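Side-chain contacts in 3,6-diketocamphane 1,6-monooxygenase (Pseudomonas putida, PDB 4UWM), which oxidises 3,6-diketocamphane, the (1S,4S)-bornane-2,5-dione, to a lactone with reduced FMN and molecular oxygen, a Baeyer-Villiger step in the breakdown of (-)-camphor: residues A[77-80]-A[81-84]; A[137-140]-A[141-144]. All coordinates share one frame; numbering follows the deposited sequence. Where two conformers were deposited one is given.

Interaction 1. Residues A[77-80]-A[81-84]; sequences AHLL and PHQH. With FMN (flavin mononucleotide), chain C.
Leu79 and His82 run alongside each other in the same direction. CB of Leu79 sits over one face of the imidazole, 4.0 Å from the ring centroid and 25° off the normal, a CH-pi contact displaced toward the ring's rim. CD1 of Leu79 reaches further along and meets CE1 of His82 at 3.6 Å. His82 carries CG anti to its carbonyl carbon (chi1 -65°), which swings the ring back over the leucine. The backbone is joined at the same two residues: His82 N donates to Leu79 O at 3.0 Å, with the donor above the carbonyl plane. This is a single 3-10 turn where strand 72-79 of the TIM barrel leaves the sheet for helix 85-98. Ala77, at the break in the strand just before His78, follows a cis peptide bond and has its N 3.6 Å from O2 of the FMN. His82 also stacks on the ring of His119, so an alanine here would probably leave that ring without its partner and uncover the side chain of Leu79. On the two flanks of the turn, His78 and, in the conformer given, Gln83 stand with ring and amide planes 85° apart and ND1 of His78 4.0 Å from OE1 of Gln83. That ND1 is hydrogen-bonded instead to Glu45. One water donates to Leu80 O at 2.6 Å and to Gln83 O, bridging the two carbonyls.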
ATOM      1  N   ALA A  77      11.778   4.941   7.074  1.00 16.71           N
ATOM      2  CA  ALA A  77      11.924   3.478   6.914  1.00 16.95           C
ATOM      3  C   ALA A  77      10.620   2.745   7.209  1.00 15.60           C
ATOM      4  O   ALA A  77       9.792   3.217   8.005  1.00 15.25           O
ATOM      5  CB  ALA A  77      12.982   2.993   7.902  1.00 17.37           C
ATOM      6  N   HIS A  78      10.444   1.557   6.636  1.00 15.61           N
ATOM      7  CA  HIS A  78       9.416   0.663   7.192  1.00 13.33           C
ATOM      8  C   HIS A  78       9.787   0.297   8.619  1.00 13.73           C
ATOM      9  O   HIS A  78      10.932  -0.089   8.893  1.00 15.21           O
ATOM     10  CB  HIS A  78       9.285  -0.614   6.351  1.00 12.02           C
ATOM     11  CG  HIS A  78       8.504  -0.445   5.091  1.00 11.84           C
ATOM     12  ND1 HIS A  78       7.296   0.225   5.044  1.00 11.59           N
ATOM     13  CD2 HIS A  78       8.718  -0.928   3.842  1.00 10.81           C
ATOM     14  CE1 HIS A  78       6.822   0.172   3.802  1.00 11.44           C
ATOM     15  NE2 HIS A  78       7.675  -0.500   3.051  1.00 10.19           N
ATOM     16  N   LEU A  79       8.841   0.439   9.531  1.00 13.77           N
ATOM     17  CA  LEU A  79       9.085   0.131  10.929  1.00 14.33           C
ATOM     18  C   LEU A  79       8.717  -1.351  11.149  1.00 15.63           C
ATOM     19  O   LEU A  79       7.555  -1.708  11.311  1.00 14.88           O
ATOM     20  CB  LEU A  79       8.298   1.072  11.852  1.00 14.83           C
ATOM     21  CG  LEU A  79       8.600   2.566  11.562  1.00 15.53           C
ATOM     22  CD1 LEU A  79       7.865   3.475  12.521  1.00 14.87           C
ATOM     23  CD2 LEU A  79      10.115   2.826  11.645  1.00 14.51           C
ATOM     24  N   LEU A  80       9.736  -2.197  11.116  1.00 14.85           N
ATOM     25  CA  LEU A  80       9.544  -3.670  11.198  1.00 16.50           C
ATOM     26  C   LEU A  80       8.756  -4.187  12.384  1.00 17.44           C
ATOM     27  O   LEU A  80       8.011  -5.153  12.225  1.00 19.18           O
ATOM     28  CB  LEU A  80      10.872  -4.406  11.052  1.00 16.63           C
ATOM     29  CG  LEU A  80      11.751  -4.059   9.848  1.00 17.86           C
ATOM     30  CD1 LEU A  80      12.862  -5.090   9.694  1.00 19.18           C
ATOM     31  CD2 LEU A  80      10.969  -3.936   8.554  1.00 16.54           C
ATOM     32  N   PRO A  81       8.877  -3.550  13.572  1.00 18.25           N
ATOM     33  CA  PRO A  81       8.070  -4.042  14.701  1.00 17.09           C
ATOM     34  C   PRO A  81       6.547  -3.886  14.550  1.00 19.79           C
ATOM     35  O   PRO A  81       5.787  -4.468  15.326  1.00 21.75           O
ATOM     36  CB  PRO A  81       8.581  -3.213  15.879  1.00 18.59           C
ATOM     37  CG  PRO A  81       9.950  -2.761  15.473  1.00 17.69           C
ATOM     38  CD  PRO A  81       9.818  -2.498  14.002  1.00 19.36           C
ATOM     39  N   HIS A  82       6.093  -3.145  13.532  1.00 16.55           N
ATOM     40  CA  HIS A  82       4.680  -2.785  13.430  1.00 14.05           C
ATOM     41  C   HIS A  82       3.850  -3.662  12.450  1.00 15.28           C
ATOM     42  O   HIS A  82       2.648  -3.420  12.285  1.00 16.69           O
ATOM     43  CB  HIS A  82       4.534  -1.296  12.986  1.00 13.91           C
ATOM     44  CG  HIS A  82       5.055  -0.288  13.968  1.00 15.22           C
ATOM     45  ND1 HIS A  82       5.101   1.062  13.678  1.00 13.02           N
ATOM     46  CD2 HIS A  82       5.579  -0.424  15.217  1.00 15.80           C
ATOM     47  CE1 HIS A  82       5.606   1.719  14.716  1.00 15.59           C
ATOM     48  NE2 HIS A  82       5.901   0.841  15.662  1.00 15.42           N
ATOM     49  N   GLN A  83       4.482  -4.642  11.790  1.00 14.60           N
ATOM     50  CA  GLN A  83       3.874  -5.437  10.707  0.50 15.62           C
ATOM     51  C   GLN A  83       4.250  -6.901  10.851  1.00 16.53           C
ATOM     52  O   GLN A  83       5.363  -7.198  11.324  1.00 15.92           O
ATOM     53  CB  GLN A  83       4.433  -5.004   9.328  0.50 14.83           C
ATOM     54  CG  GLN A  83       4.337  -3.530   9.007  0.50 15.66           C
ATOM     55  CD  GLN A  83       4.336  -3.247   7.510  0.50 16.19           C
ATOM     56  OE1 GLN A  83       4.793  -2.192   7.058  0.50 15.87           O
ATOM     57  NE2 GLN A  83       3.800  -4.178   6.743  0.50 15.21           N
ATOM     58  N   HIS A  84       3.382  -7.798  10.384  1.00 15.45           N
ATOM     59  CA  HIS A  84       3.792  -9.186  10.198  1.00 16.08           C
ATOM     60  C   HIS A  84       4.849  -9.242   9.106  1.00 15.30           C
ATOM     61  O   HIS A  84       4.623  -8.743   8.004  1.00 16.16           O
ATOM     62  CB  HIS A  84       2.609 -10.092   9.825  1.00 15.31           C
ATOM     63  CG  HIS A  84       2.937 -11.534  10.006  1.00 15.80           C
ATOM     64  ND1 HIS A  84       3.727 -12.226   9.117  1.00 15.67           N
ATOM     65  CD2 HIS A  84       2.716 -12.370  11.050  1.00 16.23           C
ATOM     66  CE1 HIS A  84       3.924 -13.454   9.569  1.00 17.30           C
ATOM     67  NE2 HIS A  84       3.319 -13.567  10.739  1.00 18.38           N
TER
HETATM   68  N1  FMN C 400      14.509   7.745  10.869  0.60 52.04           N
HETATM   69  C2  FMN C 400      14.169   7.185   9.672  0.60 49.03           C
HETATM   70  O2  FMN C 400      14.102   5.942   9.572  0.60 46.98           O
HETATM   71  N3  FMN C 400      13.905   7.919   8.575  0.60 52.66           N
HETATM   72  C4  FMN C 400      13.956   9.257   8.582  0.60 55.58           C
HETATM   73  O4  FMN C 400      13.703   9.888   7.535  0.60 57.96           O
HETATM   74  C4A FMN C 400      14.316   9.956   9.848  0.60 53.37           C
HETATM   75  N5  FMN C 400      14.383  11.304   9.937  0.60 53.19           N
HETATM   76  C5A FMN C 400      14.713  11.923  11.099  0.60 63.85           C
HETATM   77  C6  FMN C 400      14.777  13.318  11.153  0.60 65.18           C
HETATM   78  C7  FMN C 400      15.115  13.971  12.338  0.60 66.82           C
HETATM   79  C7M FMN C 400      15.178  15.478  12.376  0.60 63.71           C
HETATM   80  C8  FMN C 400      15.409  13.162  13.557  0.60 70.45           C
HETATM   81  C8M FMN C 400      15.777  13.812  14.862  0.60 73.77           C
HETATM   82  C9  FMN C 400      15.346  11.772  13.505  0.60 70.97           C
HETATM   83  C9A FMN C 400      15.012  11.114  12.324  0.60 65.29           C
HETATM   84  N10 FMN C 400      14.953   9.697  12.264  0.60 64.77           N
HETATM   85  C10 FMN C 400      14.599   9.092  11.028  0.60 57.13           C
HETATM   86  C1' FMN C 400      15.223   8.881  13.462  0.60 59.12           C
HETATM   87  C2' FMN C 400      16.661   8.384  13.499  0.60 56.71           C
HETATM   88  O2' FMN C 400      16.971   7.829  12.222  0.60 47.28           O
HETATM   89  C3' FMN C 400      16.841   7.320  14.578  0.60 57.22           C
HETATM   90  O3' FMN C 400      17.287   7.962  15.780  0.60 65.47           O
HETATM   91  C4' FMN C 400      17.829   6.243  14.122  0.60 50.39           C
HETATM   92  O4' FMN C 400      17.181   5.321  13.235  0.60 51.25           O
HETATM   93  C5' FMN C 400      18.473   5.484  15.277  0.60 46.99           C
HETATM   94  O5' FMN C 400      19.713   6.138  15.510  0.60 40.44           O
HETATM   95  P   FMN C 400      20.896   5.525  16.398  0.60 34.63           P
HETATM   96  O1P FMN C 400      20.936   4.050  16.148  0.60 33.41           O
HETATM   97  O2P FMN C 400      22.063   6.267  15.819  0.60 34.19           O
HETATM   98  O3P FMN C 400      20.512   5.916  17.798  0.60 39.47           O
HETATM   99  O   HOH W   1       7.913  -6.834  10.218  1.00 17.88           O

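Interaction 2. Residues A[137-140]-A[141-144]; sequences KNLN and DMVR
Asn138 folds its side-chain amide over the start of helix 139-155 and meets Asp141. Its OD1 accepts from Asp141 N at 2.9 Å, and the donor lies in the carbonyl plane. With CG anti to the backbone N (chi1 -177°), the oxygen is carried forward over the first turn. CB of Asn138 also touches OD2 of Asp141 at 3.4 Å, the amide and carboxylate planes being 37° apart. The packed side of the turn belongs to Met142. Its CG lies 3.3 Å from Asn138 O, and its SD passes CD2 of Leu139 at 4.4 Å and CB of Lys137 at 4.2 Å. Met142 is buried, and Tyr165 adds to its cover. Asn138 is thus the N-cap of the helix, whose regular i to i+4 bonding begins with Met142 N to Asn138 O, a nearly straight bond (167° at the hydrogen). The solvent side is looser and polar. Arg144 was deposited in two conformers, consistent with mobility here. In the one given, its chain bends near the end and turns the guanidinium back to Asp141. NH2 of Arg144 then reaches OD1 of Asp141 at 2.7 Å in a salt bridge, while NH1 makes a weak bond to the same oxygen. Asn140 O lies over one face of this guanidinium, 3.9 Å from NH2 of Arg144. NZ of Lys137 makes a salt bridge with Asp167 of the second subunit.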
ATOM      1  N   LYS A 137       8.777  -5.769  25.598  1.00 51.36           N
ATOM      2  CA  LYS A 137       9.270  -6.098  24.265  1.00 44.56           C
ATOM      3  C   LYS A 137      10.450  -5.200  23.878  1.00 36.64           C
ATOM      4  O   LYS A 137      10.508  -4.038  24.273  1.00 44.08           O
ATOM      5  CB  LYS A 137       8.135  -5.957  23.242  1.00 38.77           C
ATOM      6  CG  LYS A 137       6.868  -6.701  23.624  1.00 34.58           C
ATOM      7  CD  LYS A 137       5.897  -6.794  22.459  1.00 31.92           C
ATOM      8  CE  LYS A 137       4.508  -7.219  22.936  1.00 34.20           C
ATOM      9  NZ  LYS A 137       3.571  -7.467  21.808  1.00 34.15           N
ATOM     10  N   ASN A 138      11.376  -5.727  23.093  1.00 30.07           N
ATOM     11  CA  ASN A 138      12.522  -4.942  22.666  1.00 24.61           C
ATOM     12  C   ASN A 138      12.457  -4.628  21.166  1.00 26.26           C
ATOM     13  O   ASN A 138      12.538  -5.535  20.332  1.00 24.11           O
ATOM     14  CB  ASN A 138      13.809  -5.686  22.985  1.00 30.89           C
ATOM     15  CG  ASN A 138      15.040  -4.885  22.640  1.00 31.31           C
ATOM     16  OD1 ASN A 138      15.526  -4.918  21.513  1.00 31.33           O
ATOM     17  ND2 ASN A 138      15.559  -4.157  23.621  1.00 38.65           N
ATOM     18  N   LEU A 139      12.355  -3.346  20.822  1.00 24.71           N
ATOM     19  CA  LEU A 139      12.175  -2.946  19.414  1.00 23.51           C
ATOM     20  C   LEU A 139      13.309  -3.416  18.507  1.00 22.34           C
ATOM     21  O   LEU A 139      13.050  -3.906  17.423  1.00 24.88           O
ATOM     22  CB  LEU A 139      11.954  -1.435  19.269  1.00 21.91           C
ATOM     23  CG  LEU A 139      10.631  -0.889  19.838  1.00 24.66           C
ATOM     24  CD1 LEU A 139      10.697   0.619  19.997  1.00 24.62           C
ATOM     25  CD2 LEU A 139       9.428  -1.281  18.992  1.00 22.82           C
ATOM     26  N   ASN A 140      14.559  -3.302  18.950  1.00 20.72           N
ATOM     27  CA  ASN A 140      15.702  -3.745  18.119  1.00 21.39           C
ATOM     28  C   ASN A 140      15.731  -5.256  17.875  1.00 25.40           C
ATOM     29  O   ASN A 140      16.100  -5.704  16.784  1.00 23.28           O
ATOM     30  CB  ASN A 140      17.037  -3.249  18.699  1.00 29.62           C
ATOM     31  CG  ASN A 140      17.186  -1.730  18.610  1.00 34.75           C
ATOM     32  OD1 ASN A 140      16.774  -1.085  17.628  1.00 34.36           O
ATOM     33  ND2 ASN A 140      17.776  -1.150  19.635  1.00 36.90           N
ATOM     34  N   ASP A 141      15.343  -6.033  18.886  1.00 24.46           N
ATOM     35  CA  ASP A 141      15.203  -7.485  18.730  1.00 26.59           C
ATOM     36  C   ASP A 141      14.074  -7.809  17.737  1.00 23.24           C
ATOM     37  O   ASP A 141      14.203  -8.720  16.916  1.00 22.63           O
ATOM     38  CB  ASP A 141      14.874  -8.159  20.063  1.00 29.37           C
ATOM     39  CG  ASP A 141      16.035  -8.132  21.051  1.00 37.92           C
ATOM     40  OD1 ASP A 141      17.190  -7.890  20.637  1.00 33.88           O
ATOM     41  OD2 ASP A 141      15.777  -8.377  22.255  1.00 40.05           O
ATOM     42  N   MET A 142      12.974  -7.059  17.835  1.00 22.83           N
ATOM     43  CA  MET A 142      11.887  -7.134  16.846  1.00 19.06           C
ATOM     44  C   MET A 142      12.380  -6.870  15.424  1.00 21.70           C
ATOM     45  O   MET A 142      12.054  -7.639  14.513  1.00 20.57           O
ATOM     46  CB  MET A 142      10.713  -6.224  17.222  1.00 19.57           C
ATOM     47  CG  MET A 142      10.066  -6.643  18.509  1.00 20.87           C
ATOM     48  SD  MET A 142       8.703  -5.621  19.065  1.00 22.92           S
ATOM     49  CE  MET A 142       7.335  -6.315  18.135  1.00 17.69           C
ATOM     50  N   VAL A 143      13.194  -5.826  15.236  1.00 20.83           N
ATOM     51  CA  VAL A 143      13.795  -5.548  13.916  1.00 16.78           C
ATOM     52  C   VAL A 143      14.605  -6.726  13.399  1.00 18.77           C
ATOM     53  O   VAL A 143      14.490  -7.107  12.233  1.00 19.26           O
ATOM     54  CB  VAL A 143      14.642  -4.234  13.898  1.00 18.12           C
ATOM     55  CG1 VAL A 143      15.435  -4.079  12.607  1.00 16.51           C
ATOM     56  CG2 VAL A 143      13.771  -3.006  14.149  1.00 17.07           C
ATOM     57  N   ARG A 144      15.426  -7.319  14.271  1.00 23.12           N
ATOM     58  CA  ARG A 144      16.271  -8.458  13.903  0.50 23.83           C
ATOM     59  C   ARG A 144      15.465  -9.687  13.463  1.00 20.25           C
ATOM     60  O   ARG A 144      15.775 -10.311  12.462  1.00 22.19           O
ATOM     61  CB  ARG A 144      17.181  -8.826  15.085  0.50 27.84           C
ATOM     62  CG  ARG A 144      18.529  -9.405  14.700  0.50 32.78           C
ATOM     63  CD  ARG A 144      19.405  -9.602  15.932  0.50 42.56           C
ATOM     64  NE  ARG A 144      19.419  -8.427  16.806  0.50 42.18           N
ATOM     65  CZ  ARG A 144      18.975  -8.415  18.061  0.50 41.31           C
ATOM     66  NH1 ARG A 144      18.480  -9.518  18.611  0.50 40.98           N
ATOM     67  NH2 ARG A 144      19.034  -7.298  18.770  0.50 40.63           N
TER

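In the fold
The two contacts touch, with centres 10 Å apart. Interaction 1 is largely buried at the end of a barrel strand, beside the FMN pocket. Interaction 2 lies mostly at the surface, where helix 139-155 begins. Pro81 and Leu80 join them: CB of Pro81 packs on CD2 of Leu139 at 3.8 Å, and CD1 of Leu80 reaches Val143 O at 3.6 Å. The chemistry follows the place. Residues 77-84 rely on apolar and ring packing around one backbone bond, whereas residues 137-144 add a capping amide and a surface ion pair to helical bonding. Both also meet the second subunit, interaction 1 by packing and interaction 2 by charge.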